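Local structure of VIN1 (Oscarella pearsei, 6BFI) at residues Asp67-Met78 with Asp121-Arg132; Leu109-Asn117 with Ala774-Gly782. The protein binds actin filaments and may play a role in cell-cell adhesion. All coordinates share one frame; numbering follows the deposited sequence.

Interaction 1: residues Asp67-Met78 with Asp121-Arg132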
ATOM      1  N   ASP A  67     -25.641  29.194  -8.324  1.00121.05           N
ATOM      2  CA  ASP A  67     -26.192  27.928  -8.791  1.00124.16           C
ATOM      3  C   ASP A  67     -27.503  27.674  -8.062  1.00127.13           C
ATOM      4  O   ASP A  67     -27.550  27.710  -6.828  1.00119.75           O
ATOM      5  CB  ASP A  67     -25.210  26.770  -8.572  1.00116.26           C
ATOM      6  CG  ASP A  67     -24.718  26.679  -7.143  1.00104.00           C
ATOM      7  OD1 ASP A  67     -24.659  27.728  -6.468  1.00104.49           O
ATOM      8  OD2 ASP A  67     -24.386  25.559  -6.700  1.00 96.43           O
ATOM      9  N   GLU A  68     -28.568  27.429  -8.829  1.00142.19           N
ATOM     10  CA  GLU A  68     -29.900  27.316  -8.247  1.00146.35           C
ATOM     11  C   GLU A  68     -30.113  26.001  -7.511  1.00139.23           C
ATOM     12  O   GLU A  68     -31.054  25.897  -6.719  1.00137.71           O
ATOM     13  CB  GLU A  68     -30.963  27.480  -9.335  1.00155.06           C
ATOM     14  CG  GLU A  68     -30.974  28.853  -9.986  1.00163.09           C
ATOM     15  CD  GLU A  68     -31.500  29.936  -9.065  1.00166.80           C
ATOM     16  OE1 GLU A  68     -32.201  29.599  -8.087  1.00165.54           O
ATOM     17  OE2 GLU A  68     -31.214  31.125  -9.319  1.00170.31           O
ATOM     18  N   ASP A  69     -29.270  24.995  -7.756  1.00124.63           N
ATOM     19  CA  ASP A  69     -29.403  23.733  -7.036  1.00115.20           C
ATOM     20  C   ASP A  69     -29.118  23.915  -5.551  1.00106.04           C
ATOM     21  O   ASP A  69     -29.847  23.392  -4.700  1.00105.26           O
ATOM     22  CB  ASP A  69     -28.468  22.689  -7.643  1.00114.50           C
ATOM     23  CG  ASP A  69     -28.619  22.578  -9.147  1.00114.60           C
ATOM     24  OD1 ASP A  69     -29.771  22.588  -9.632  1.00114.18           O
ATOM     25  OD2 ASP A  69     -27.587  22.492  -9.846  1.00114.40           O
ATOM     26  N   PHE A  70     -28.062  24.661  -5.225  1.00 99.83           N
ATOM     27  CA  PHE A  70     -27.743  24.957  -3.831  1.00 93.94           C
ATOM     28  C   PHE A  70     -28.862  25.761  -3.175  1.00 93.46           C
ATOM     29  O   PHE A  70     -29.350  25.408  -2.092  1.00 83.55           O
ATOM     30  CB  PHE A  70     -26.409  25.706  -3.777  1.00 85.42           C
ATOM     31  CG  PHE A  70     -25.990  26.124  -2.400  1.00 82.89           C
ATOM     32  CD1 PHE A  70     -25.691  25.180  -1.434  1.00 79.22           C
ATOM     33  CD2 PHE A  70     -25.861  27.466  -2.085  1.00 88.52           C
ATOM     34  CE1 PHE A  70     -25.293  25.569  -0.170  1.00 77.17           C
ATOM     35  CE2 PHE A  70     -25.462  27.859  -0.822  1.00 87.38           C
ATOM     36  CZ  PHE A  70     -25.176  26.907   0.136  1.00 78.80           C
ATOM     37  N   LYS A  71     -29.297  26.838  -3.838  1.00 95.17           N
ATOM     38  CA  LYS A  71     -30.361  27.677  -3.295  1.00 90.86           C
ATOM     39  C   LYS A  71     -31.666  26.909  -3.136  1.00 90.96           C
ATOM     40  O   LYS A  71     -32.495  27.265  -2.291  1.00 90.24           O
ATOM     41  CB  LYS A  71     -30.575  28.895  -4.192  1.00 96.65           C
ATOM     42  CG  LYS A  71     -29.337  29.749  -4.388  1.00 97.00           C
ATOM     43  CD  LYS A  71     -29.551  30.770  -5.488  1.00101.31           C
ATOM     44  CE  LYS A  71     -28.311  31.619  -5.695  1.00102.70           C
ATOM     45  NZ  LYS A  71     -28.455  32.535  -6.860  1.00111.87           N
ATOM     46  N   ALA A  72     -31.869  25.859  -3.935  1.00 93.56           N
ATOM     47  CA  ALA A  72     -33.081  25.056  -3.816  1.00 96.96           C
ATOM     48  C   ALA A  72     -32.968  24.000  -2.724  1.00 98.52           C
ATOM     49  O   ALA A  72     -33.966  23.695  -2.062  1.00 98.64           O
ATOM     50  CB  ALA A  72     -33.402  24.388  -5.154  1.00 99.12           C
ATOM     51  N   GLU A  73     -31.774  23.441  -2.516  1.00100.86           N
ATOM     52  CA  GLU A  73     -31.584  22.388  -1.526  1.00 97.34           C
ATOM     53  C   GLU A  73     -31.338  22.918  -0.120  1.00 91.12           C
ATOM     54  O   GLU A  73     -31.422  22.142   0.837  1.00 91.05           O
ATOM     55  CB  GLU A  73     -30.415  21.486  -1.937  1.00101.92           C
ATOM     56  CG  GLU A  73     -30.643  20.708  -3.223  1.00110.33           C
ATOM     57  CD  GLU A  73     -29.377  20.049  -3.735  1.00115.98           C
ATOM     58  OE1 GLU A  73     -28.334  20.160  -3.056  1.00116.43           O
ATOM     59  OE2 GLU A  73     -29.424  19.425  -4.816  1.00119.90           O
ATOM     60  N   LEU A  74     -31.040  24.213   0.031  1.00 90.41           N
ATOM     61  CA  LEU A  74     -30.714  24.735   1.360  1.00 91.23           C
ATOM     62  C   LEU A  74     -31.924  24.816   2.293  1.00 93.04           C
ATOM     63  O   LEU A  74     -31.827  24.326   3.435  1.00 92.54           O
ATOM     64  CB  LEU A  74     -30.013  26.090   1.214  1.00 92.24           C
ATOM     65  CG  LEU A  74     -29.484  26.789   2.464  1.00 88.42           C
ATOM     66  CD1 LEU A  74     -28.398  25.957   3.120  1.00 82.26           C
ATOM     67  CD2 LEU A  74     -28.963  28.175   2.105  1.00 92.06           C
ATOM     68  N   PRO A  75     -33.059  25.410   1.906  1.00 96.85           N
ATOM     69  CA  PRO A  75     -34.149  25.647   2.880  1.00 94.92           C
ATOM     70  C   PRO A  75     -34.653  24.375   3.547  1.00 92.70           C
ATOM     71  O   PRO A  75     -34.836  24.373   4.775  1.00 93.61           O
ATOM     72  CB  PRO A  75     -35.243  26.314   2.030  1.00 97.68           C
ATOM     73  CG  PRO A  75     -34.496  26.993   0.952  1.00100.09           C
ATOM     74  CD  PRO A  75     -33.346  26.080   0.621  1.00 99.32           C
ATOM     75  N   PRO A  76     -34.913  23.281   2.807  1.00 92.50           N
ATOM     76  CA  PRO A  76     -35.422  22.079   3.498  1.00 91.56           C
ATOM     77  C   PRO A  76     -34.497  21.568   4.589  1.00 87.05           C
ATOM     78  O   PRO A  76     -34.964  21.214   5.681  1.00 89.93           O
ATOM     79  CB  PRO A  76     -35.580  21.062   2.360  1.00 92.61           C
ATOM     80  CG  PRO A  76     -35.779  21.889   1.154  1.00 94.26           C
ATOM     81  CD  PRO A  76     -34.871  23.060   1.348  1.00 94.23           C
ATOM     82  N   SER A  77     -33.189  21.526   4.329  1.00 80.33           N
ATOM     83  CA  SER A  77     -32.253  21.083   5.357  1.00 77.25           C
ATOM     84  C   SER A  77     -32.206  22.066   6.521  1.00 74.17           C
ATOM     85  O   SER A  77     -32.122  21.650   7.688  1.00 69.79           O
ATOM     86  CB  SER A  77     -30.862  20.885   4.752  1.00 75.49           C
ATOM     87  OG  SER A  77     -30.417  22.056   4.090  1.00 77.32           O
ATOM     88  N   MET A  78     -32.268  23.371   6.228  1.00 71.72           N
ATOM     89  CA  MET A  78     -32.283  24.367   7.301  1.00 74.83           C
ATOM     90  C   MET A  78     -33.471  24.152   8.233  1.00 79.32           C
ATOM     91  O   MET A  78     -33.306  24.018   9.455  1.00 80.68           O
ATOM     92  CB  MET A  78     -32.313  25.779   6.713  1.00 80.00           C
ATOM     93  CG  MET A  78     -31.014  26.216   6.057  1.00 81.35           C
ATOM     94  SD  MET A  78     -30.961  27.990   5.713  1.00 90.83           S
ATOM     95  CE  MET A  78     -32.391  28.193   4.659  1.00 90.21           C
ATOM     96  N   ASP A 121     -26.340  17.276   6.579  1.00 67.56           N
ATOM     97  CA  ASP A 121     -26.930  17.656   5.298  1.00 73.75           C
ATOM     98  C   ASP A 121     -26.708  19.134   5.004  1.00 72.14           C
ATOM     99  O   ASP A 121     -26.438  19.513   3.854  1.00 75.86           O
ATOM    100  CB  ASP A 121     -28.422  17.323   5.286  1.00 79.68           C
ATOM    101  CG  ASP A 121     -28.690  15.843   5.458  1.00 80.29           C
ATOM    102  OD1 ASP A 121     -27.814  15.032   5.093  1.00 82.85           O
ATOM    103  OD2 ASP A 121     -29.781  15.490   5.953  1.00 85.70           O
ATOM    104  N   LEU A 122     -26.814  19.980   6.034  1.00 67.38           N
ATOM    105  CA  LEU A 122     -26.603  21.414   5.859  1.00 66.63           C
ATOM    106  C   LEU A 122     -25.228  21.701   5.270  1.00 66.80           C
ATOM    107  O   LEU A 122     -25.098  22.484   4.322  1.00 68.60           O
ATOM    108  CB  LEU A 122     -26.773  22.135   7.195  1.00 66.17           C
ATOM    109  CG  LEU A 122     -27.968  23.078   7.303  1.00 68.98           C
ATOM    110  CD1 LEU A 122     -27.879  23.906   8.574  1.00 72.15           C
ATOM    111  CD2 LEU A 122     -28.040  23.973   6.083  1.00 68.28           C
ATOM    112  N   LEU A 123     -24.186  21.076   5.821  1.00 61.88           N
ATOM    113  CA  LEU A 123     -22.863  21.243   5.231  1.00 66.48           C
ATOM    114  C   LEU A 123     -22.725  20.496   3.907  1.00 66.46           C
ATOM    115  O   LEU A 123     -21.902  20.885   3.067  1.00 69.24           O
ATOM    116  CB  LEU A 123     -21.792  20.781   6.220  1.00 65.63           C
ATOM    117  CG  LEU A 123     -21.729  21.574   7.531  1.00 61.75           C
ATOM    118  CD1 LEU A 123     -20.902  20.843   8.579  1.00 58.32           C
ATOM    119  CD2 LEU A 123     -21.168  22.967   7.284  1.00 60.73           C
ATOM    120  N   MET A 124     -23.541  19.461   3.690  1.00 65.25           N
ATOM    121  CA  MET A 124     -23.375  18.599   2.525  1.00 63.32           C
ATOM    122  C   MET A 124     -23.944  19.205   1.249  1.00 67.08           C
ATOM    123  O   MET A 124     -23.454  18.889   0.161  1.00 69.16           O
ATOM    124  CB  MET A 124     -24.018  17.234   2.775  1.00 65.47           C
ATOM    125  CG  MET A 124     -23.032  16.171   3.215  1.00 67.37           C
ATOM    126  SD  MET A 124     -21.592  16.075   2.133  1.00 76.06           S
ATOM    127  CE  MET A 124     -22.351  15.635   0.572  1.00 78.90           C
ATOM    128  N   CYS A 125     -24.977  20.047   1.333  1.00 67.19           N
ATOM    129  CA  CYS A 125     -25.422  20.712   0.110  1.00 77.77           C
ATOM    130  C   CYS A 125     -24.375  21.710  -0.378  1.00 79.94           C
ATOM    131  O   CYS A 125     -24.143  21.841  -1.588  1.00 74.17           O
ATOM    132  CB  CYS A 125     -26.783  21.382   0.318  1.00 83.65           C
ATOM    133  SG  CYS A 125     -26.926  22.491   1.732  1.00 90.94           S
ATOM    134  N   ALA A 126     -23.707  22.396   0.554  1.00 78.23           N
ATOM    135  CA  ALA A 126     -22.589  23.258   0.185  1.00 74.54           C
ATOM    136  C   ALA A 126     -21.441  22.445  -0.406  1.00 74.40           C
ATOM    137  O   ALA A 126     -20.883  22.805  -1.451  1.00 75.92           O
ATOM    138  CB  ALA A 126     -22.118  24.051   1.406  1.00 72.22           C
ATOM    139  N   ASP A 127     -21.074  21.340   0.255  1.00 70.94           N
ATOM    140  CA  ASP A 127     -19.999  20.497  -0.266  1.00 69.05           C
ATOM    141  C   ASP A 127     -20.328  19.979  -1.663  1.00 71.21           C
ATOM    142  O   ASP A 127     -19.452  19.914  -2.534  1.00 72.83           O
ATOM    143  CB  ASP A 127     -19.733  19.332   0.689  1.00 66.13           C
ATOM    144  CG  ASP A 127     -18.524  18.506   0.280  1.00 78.96           C
ATOM    145  OD1 ASP A 127     -17.404  18.839   0.719  1.00 77.41           O
ATOM    146  OD2 ASP A 127     -18.692  17.527  -0.480  1.00 66.70           O
ATOM    147  N   ARG A 128     -21.592  19.613  -1.895  1.00 74.32           N
ATOM    148  CA  ARG A 128     -22.005  19.167  -3.221  1.00 76.74           C
ATOM    149  C   ARG A 128     -21.912  20.298  -4.235  1.00 77.24           C
ATOM    150  O   ARG A 128     -21.560  20.065  -5.397  1.00 79.55           O
ATOM    151  CB  ARG A 128     -23.427  18.611  -3.173  1.00 78.14           C
ATOM    152  CG  ARG A 128     -23.526  17.185  -2.662  1.00 83.75           C
ATOM    153  CD  ARG A 128     -24.963  16.700  -2.690  1.00 90.50           C
ATOM    154  NE  ARG A 128     -25.807  17.458  -1.772  1.00 95.15           N
ATOM    155  CZ  ARG A 128     -27.128  17.341  -1.703  1.00 98.73           C
ATOM    156  NH1 ARG A 128     -27.762  16.496  -2.505  1.00100.16           N
ATOM    157  NH2 ARG A 128     -27.816  18.071  -0.836  1.00 99.69           N
ATOM    158  N   SER A 129     -22.230  21.526  -3.818  1.00 77.77           N
ATOM    159  CA  SER A 129     -22.051  22.673  -4.704  1.00 81.12           C
ATOM    160  C   SER A 129     -20.592  22.811  -5.124  1.00 81.98           C
ATOM    161  O   SER A 129     -20.281  22.936  -6.318  1.00 84.92           O
ATOM    162  CB  SER A 129     -22.545  23.946  -4.012  1.00 81.47           C
ATOM    163  OG  SER A 129     -22.424  25.076  -4.856  1.00 98.79           O
ATOM    164  N   GLU A 130     -19.678  22.770  -4.148  1.00 79.65           N
ATOM    165  CA  GLU A 130     -18.255  22.895  -4.459  1.00 85.86           C
ATOM    166  C   GLU A 130     -17.799  21.791  -5.406  1.00 85.99           C
ATOM    167  O   GLU A 130     -17.129  22.057  -6.412  1.00 84.08           O
ATOM    168  CB  GLU A 130     -17.431  22.872  -3.171  1.00 84.91           C
ATOM    169  CG  GLU A 130     -17.870  23.880  -2.118  1.00 87.88           C
ATOM    170  CD  GLU A 130     -17.609  25.320  -2.524  1.00 98.66           C
ATOM    171  OE1 GLU A 130     -16.785  25.554  -3.435  1.00102.42           O
ATOM    172  OE2 GLU A 130     -18.232  26.222  -1.926  1.00104.23           O
ATOM    173  N   VAL A 131     -18.163  20.542  -5.104  1.00 66.51           N
ATOM    174  CA  VAL A 131     -17.729  19.427  -5.942  1.00 62.95           C
ATOM    175  C   VAL A 131     -18.297  19.560  -7.349  1.00 66.82           C
ATOM    176  O   VAL A 131     -17.621  19.248  -8.338  1.00 69.53           O
ATOM    177  CB  VAL A 131     -18.112  18.084  -5.292  1.00 59.89           C
ATOM    178  CG1 VAL A 131     -17.814  16.929  -6.236  1.00 56.72           C
ATOM    179  CG2 VAL A 131     -17.360  17.902  -3.984  1.00 56.06           C
ATOM    180  N   ARG A 132     -19.538  20.039  -7.470  1.00 72.14           N
ATOM    181  CA  ARG A 132     -20.108  20.267  -8.796  1.00 73.71           C
ATOM    182  C   ARG A 132     -19.303  21.304  -9.572  1.00 73.95           C
ATOM    183  O   ARG A 132     -19.064  21.141 -10.775  1.00 73.10           O
ATOM    184  CB  ARG A 132     -21.570  20.699  -8.686  1.00 71.46           C
ATOM    185  CG  ARG A 132     -22.544  19.563  -8.409  1.00 72.65           C
ATOM    186  CD  ARG A 132     -23.972  19.977  -8.730  1.00 79.54           C
ATOM    187  NE  ARG A 132     -24.355  21.207  -8.043  1.00 83.33           N
ATOM    188  CZ  ARG A 132     -25.017  21.246  -6.890  1.00 84.08           C
ATOM    189  NH1 ARG A 132     -25.376  20.120  -6.289  1.00 82.84           N
ATOM    190  NH2 ARG A 132     -25.320  22.413  -6.337  1.00 83.86           N
TER
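Helix pairing in the N-terminal bundle of a vinculin-family protein is illustrated where Phe70, Leu74 and Ser77 of helix 68-97 meet Leu122, Cys125 and Ser129 of helix 102-145. The two helical segments are almost exactly antiparallel, at 172°. A knob-into-hole contact forms the middle of this seam: the side chain of Cys125 drops among Phe70, Glu73, Leu74 and Ser77. Its SG lies 4.0 Å from Leu74 CD1 and makes an oblique sulfur-aromatic contact with the Phe70 ring. With CG of Phe70 anti to the backbone N (chi1 178°), the ring reaches toward the partner helix and brings CE1 within 3.6 Å of Ala126 CA. Farther along, the CD2 branch of Leu122 meets Leu74 CD1 at 3.6 Å and also touches Ser77 OG and Met78 CG, while helix 41-59 covers Leu122 with Val55 and Ala58. Ser77 OG itself turns back to donate to Leu74 O at 2.8 Å.

The other end of the contact is polar. Asp67 sits at the N-cap position, yet its side chain makes no capping bond and turns to the other helix. Ser129 OG donates to its OD2 at 2.7 Å from the syn side, and Arg132 NH2 adds a weak bond of 3.3 Å, part of a salt bridge, with OD2 at the guanidinium edge. Asp67 OD1 pairs with Ser65 OG. Asp69 completes the network: its CB lies over one guanidinium face of Arg132, and its OD2 makes a long salt bridge from well out of that plane. Along the flank, beside the Cys125 knob, Glu73 OE1 sits above the guanidinium face of Arg128, 3.1 Å from NH2. No N-H points at that oxygen, so this salt bridge probably acts through charge alone, whereas Asp67 gives the apolar seam a directional polar end.

Interaction 2: residues Leu109-Asn117 with Ala774-Gly782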
ATOM      1  N   LEU A 109     -34.582  11.801  21.717  1.00 60.96           N
ATOM      2  CA  LEU A 109     -33.863  10.946  20.776  1.00 61.41           C
ATOM      3  C   LEU A 109     -34.016  11.444  19.342  1.00 65.79           C
ATOM      4  O   LEU A 109     -33.036  11.492  18.586  1.00 62.78           O
ATOM      5  CB  LEU A 109     -34.350   9.503  20.899  1.00 59.24           C
ATOM      6  CG  LEU A 109     -34.104   8.808  22.242  1.00 58.97           C
ATOM      7  CD1 LEU A 109     -34.674   7.397  22.236  1.00 57.70           C
ATOM      8  CD2 LEU A 109     -32.620   8.790  22.579  1.00 54.24           C
ATOM      9  N   ASP A 110     -35.238  11.825  18.954  1.00 72.30           N
ATOM     10  CA  ASP A 110     -35.490  12.277  17.588  1.00 80.35           C
ATOM     11  C   ASP A 110     -34.691  13.533  17.263  1.00 76.33           C
ATOM     12  O   ASP A 110     -33.957  13.572  16.270  1.00 72.29           O
ATOM     13  CB  ASP A 110     -36.985  12.523  17.382  1.00 89.81           C
ATOM     14  CG  ASP A 110     -37.700  11.319  16.803  1.00 96.05           C
ATOM     15  OD1 ASP A 110     -37.235  10.182  17.031  1.00 98.76           O
ATOM     16  OD2 ASP A 110     -38.726  11.511  16.117  1.00101.56           O
ATOM     17  N   GLY A 111     -34.831  14.577  18.083  1.00 74.01           N
ATOM     18  CA  GLY A 111     -34.026  15.769  17.875  1.00 69.10           C
ATOM     19  C   GLY A 111     -32.542  15.500  18.017  1.00 65.24           C
ATOM     20  O   GLY A 111     -31.721  16.160  17.371  1.00 63.71           O
ATOM     21  N   ALA A 112     -32.181  14.524  18.853  1.00 63.17           N
ATOM     22  CA  ALA A 112     -30.780  14.151  19.017  1.00 61.51           C
ATOM     23  C   ALA A 112     -30.180  13.670  17.702  1.00 57.13           C
ATOM     24  O   ALA A 112     -29.132  14.160  17.266  1.00 55.03           O
ATOM     25  CB  ALA A 112     -30.657  13.076  20.095  1.00 65.07           C
ATOM     26  N   ARG A 113     -30.828  12.699  17.055  1.00 58.68           N
ATOM     27  CA  ARG A 113     -30.341  12.244  15.757  1.00 62.26           C
ATOM     28  C   ARG A 113     -30.524  13.315  14.687  1.00 59.85           C
ATOM     29  O   ARG A 113     -29.741  13.383  13.728  1.00 59.14           O
ATOM     30  CB  ARG A 113     -31.059  10.955  15.361  1.00 68.58           C
ATOM     31  CG  ARG A 113     -30.546  10.304  14.092  1.00 74.20           C
ATOM     32  CD  ARG A 113     -31.274   8.998  13.831  1.00 80.02           C
ATOM     33  NE  ARG A 113     -32.711   9.133  14.048  1.00 85.61           N
ATOM     34  CZ  ARG A 113     -33.563   9.598  13.141  1.00 91.63           C
ATOM     35  NH1 ARG A 113     -33.125   9.976  11.947  1.00 91.73           N
ATOM     36  NH2 ARG A 113     -34.854   9.687  13.428  1.00 95.61           N
ATOM     37  N   GLY A 114     -31.533  14.173  14.854  1.00 59.21           N
ATOM     38  CA  GLY A 114     -31.871  15.139  13.827  1.00 58.51           C
ATOM     39  C   GLY A 114     -30.907  16.302  13.746  1.00 59.24           C
ATOM     40  O   GLY A 114     -30.738  16.891  12.677  1.00 61.53           O
ATOM     41  N   VAL A 115     -30.278  16.667  14.866  1.00 55.37           N
ATOM     42  CA  VAL A 115     -29.282  17.733  14.797  1.00 55.90           C
ATOM     43  C   VAL A 115     -28.004  17.227  14.139  1.00 60.07           C
ATOM     44  O   VAL A 115     -27.341  17.960  13.393  1.00 58.44           O
ATOM     45  CB  VAL A 115     -29.016  18.327  16.192  1.00 52.47           C
ATOM     46  CG1 VAL A 115     -30.251  19.056  16.708  1.00 53.86           C
ATOM     47  CG2 VAL A 115     -28.577  17.253  17.168  1.00 68.26           C
ATOM     48  N   ILE A 116     -27.648  15.964  14.385  1.00 61.78           N
ATOM     49  CA  ILE A 116     -26.459  15.385  13.767  1.00 60.96           C
ATOM     50  C   ILE A 116     -26.668  15.230  12.265  1.00 60.84           C
ATOM     51  O   ILE A 116     -25.924  15.796  11.452  1.00 64.55           O
ATOM     52  CB  ILE A 116     -26.113  14.039  14.425  1.00 60.65           C
ATOM     53  CG1 ILE A 116     -25.937  14.209  15.935  1.00 62.32           C
ATOM     54  CG2 ILE A 116     -24.852  13.453  13.809  1.00 48.82           C
ATOM     55  CD1 ILE A 116     -25.690  12.907  16.671  1.00 58.21           C
ATOM     56  N   ASN A 117     -27.691  14.462  11.875  1.00 62.07           N
ATOM     57  CA  ASN A 117     -27.960  14.266  10.453  1.00 64.14           C
ATOM     58  C   ASN A 117     -28.270  15.589   9.764  1.00 64.67           C
ATOM     59  O   ASN A 117     -27.837  15.826   8.628  1.00 71.04           O
ATOM     60  CB  ASN A 117     -29.111  13.277  10.267  1.00 68.53           C
ATOM     61  CG  ASN A 117     -28.733  11.860  10.659  1.00 69.36           C
ATOM     62  OD1 ASN A 117     -27.559  11.489  10.637  1.00 71.81           O
ATOM     63  ND2 ASN A 117     -29.730  11.058  11.013  1.00 66.64           N
ATOM     64  N   ALA A 774     -21.736   5.687  16.635  1.00 61.05           N
ATOM     65  CA  ALA A 774     -22.386   5.060  17.778  1.00 54.54           C
ATOM     66  C   ALA A 774     -23.386   6.007  18.428  1.00 51.20           C
ATOM     67  O   ALA A 774     -24.454   5.576  18.879  1.00 52.79           O
ATOM     68  CB  ALA A 774     -21.342   4.606  18.794  1.00 55.01           C
ATOM     69  N   THR A 775     -23.057   7.303  18.491  1.00 51.59           N
ATOM     70  CA  THR A 775     -24.020   8.270  19.012  1.00 60.73           C
ATOM     71  C   THR A 775     -25.251   8.355  18.118  1.00 61.13           C
ATOM     72  O   THR A 775     -26.375   8.514  18.610  1.00 63.97           O
ATOM     73  CB  THR A 775     -23.364   9.643  19.160  1.00 63.35           C
ATOM     74  OG1 THR A 775     -22.226   9.539  20.023  1.00 64.39           O
ATOM     75  CG2 THR A 775     -24.346  10.646  19.752  1.00 57.01           C
ATOM     76  N   VAL A 776     -25.062   8.238  16.801  1.00 59.01           N
ATOM     77  CA  VAL A 776     -26.200   8.256  15.885  1.00 59.65           C
ATOM     78  C   VAL A 776     -27.034   6.991  16.043  1.00 61.64           C
ATOM     79  O   VAL A 776     -28.272   7.042  16.044  1.00 64.70           O
ATOM     80  CB  VAL A 776     -25.712   8.442  14.435  1.00 57.17           C
ATOM     81  CG1 VAL A 776     -26.873   8.321  13.457  1.00 59.27           C
ATOM     82  CG2 VAL A 776     -25.034   9.786  14.281  1.00 56.80           C
ATOM     83  N   LYS A 777     -26.375   5.838  16.187  1.00 60.44           N
ATOM     84  CA  LYS A 777     -27.097   4.577  16.346  1.00 64.45           C
ATOM     85  C   LYS A 777     -27.891   4.551  17.646  1.00 63.08           C
ATOM     86  O   LYS A 777     -29.015   4.036  17.685  1.00 65.09           O
ATOM     87  CB  LYS A 777     -26.113   3.406  16.293  1.00 67.39           C
ATOM     88  CG  LYS A 777     -26.696   2.066  16.713  1.00 70.24           C
ATOM     89  CD  LYS A 777     -27.803   1.613  15.776  1.00 74.88           C
ATOM     90  CE  LYS A 777     -28.393   0.288  16.231  1.00 78.86           C
ATOM     91  NZ  LYS A 777     -29.475  -0.180  15.323  1.00 82.89           N
ATOM     92  N   ALA A 778     -27.326   5.106  18.721  1.00 60.08           N
ATOM     93  CA  ALA A 778     -28.012   5.092  20.008  1.00 59.33           C
ATOM     94  C   ALA A 778     -29.294   5.916  19.980  1.00 74.57           C
ATOM     95  O   ALA A 778     -30.257   5.589  20.683  1.00 74.47           O
ATOM     96  CB  ALA A 778     -27.080   5.602  21.106  1.00 58.33           C
ATOM     97  N   THR A 779     -29.330   6.981  19.182  1.00 77.39           N
ATOM     98  CA  THR A 779     -30.495   7.851  19.103  1.00 77.66           C
ATOM     99  C   THR A 779     -31.519   7.380  18.078  1.00 80.17           C
ATOM    100  O   THR A 779     -32.503   8.085  17.836  1.00 84.16           O
ATOM    101  CB  THR A 779     -30.064   9.282  18.782  1.00 78.07           C
ATOM    102  OG1 THR A 779     -29.374   9.305  17.524  1.00 77.75           O
ATOM    103  CG2 THR A 779     -29.142   9.808  19.867  1.00 78.29           C
ATOM    104  N   SER A 780     -31.312   6.213  17.476  1.00 83.27           N
ATOM    105  CA  SER A 780     -32.244   5.666  16.501  1.00 89.66           C
ATOM    106  C   SER A 780     -32.794   4.301  16.878  1.00 92.94           C
ATOM    107  O   SER A 780     -33.947   4.009  16.554  1.00 94.74           O
ATOM    108  CB  SER A 780     -31.578   5.568  15.119  1.00 88.30           C
ATOM    109  OG  SER A 780     -30.448   4.716  15.160  1.00 86.09           O
ATOM    110  N   MET A 781     -32.009   3.458  17.545  1.00 95.79           N
ATOM    111  CA  MET A 781     -32.513   2.158  17.963  1.00102.09           C
ATOM    112  C   MET A 781     -33.532   2.323  19.084  1.00110.98           C
ATOM    113  O   MET A 781     -33.486   3.279  19.862  1.00114.51           O
ATOM    114  CB  MET A 781     -31.368   1.253  18.418  1.00 97.84           C
ATOM    115  CG  MET A 781     -30.750   1.632  19.754  1.00 96.42           C
ATOM    116  SD  MET A 781     -29.511   0.433  20.285  1.00 93.40           S
ATOM    117  CE  MET A 781     -29.016   1.131  21.857  1.00 93.49           C
ATOM    118  N   GLY A 782     -34.463   1.378  19.156  1.00119.64           N
ATOM    119  CA  GLY A 782     -35.537   1.458  20.125  1.00123.49           C
ATOM    120  C   GLY A 782     -36.664   2.358  19.665  1.00129.78           C
ATOM    121  O   GLY A 782     -36.955   3.376  20.301  1.00132.95           O
TER
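Leu109 meets Thr779 where helix 102-145 passes the C-terminal end of helix 763-778, the axes of helix 109-117 and helix 774-778 crossing at -144°. Thr779, the first residue to leave helical geometry, presses against successive turns of the partner helix. Leu109 opens the contact with CB 3.8 Å from Thr779 O, its CD2 branch reaching toward the CA of the same threonine. Ala112 follows: its methyl group packs on the methyl of Thr779, CB to CG2 3.6 Å, and Val21 and Val25 of helix 8-32 close over the pair.

Arg113 lays its aliphatic part along the loop. Its CB is 3.2 Å from Thr779 OG1, and farther out CD comes 3.7 Å from Ser780 CB. A bend at chi3 then turns the guanidinium so that Thr779 O lies at its edge, near its plane, though without forming a hydrogen bond. The threonine hydroxyl, held between its own backbone N and carbonyl carbon (chi1 60°), donates instead to Val776 O at 2.9 Å, approaching from above the carbonyl plane. Ser780 repeats the pattern: its OG bonds to Lys777 O, which also receives Ser780 N and Met781 N.

One turn on, Ile116 crosses Val776 obliquely, CG2 to CG2 3.7 Å. Its CD1 tip meets the methyl of Thr775 at about a right angle, while Thr775 OG1 is engaged by Lys771 O of its own helix.

By family resemblance, this buried meeting of N- and C-terminal helices probably belongs to the vinculin head-tail interface. Chemically, the hydroxyls of Thr775, Thr779 and Ser780 are satisfied within their own helix end, so polar atoms such as Thr779 OG1 and O can pack against carbon and the guanidinium edge with no hydrogen bond between the segments.

In the fold
From the N terminus, the chain passes through helices 8-32 and 41-59 before entering helix 68-97, where the first half of interaction 1 lies. Helix 102-145 then doubles back, supplying residues 109-117 to interaction 2 and, shortly afterward, residues 121-132 to interaction 1. Interaction 1 therefore closes a short helical hairpin, with 42 residues between its segments. Interaction 2 closes a loop with 656 residues between its segments, ending when helix 763-778 returns, so the two loops cross rather than nest. Their centres lie about 22 Å apart, and both use helix 102-145, one contact joining neighbours within the N-terminal bundle and the other tying that bundle to the C-terminal helices.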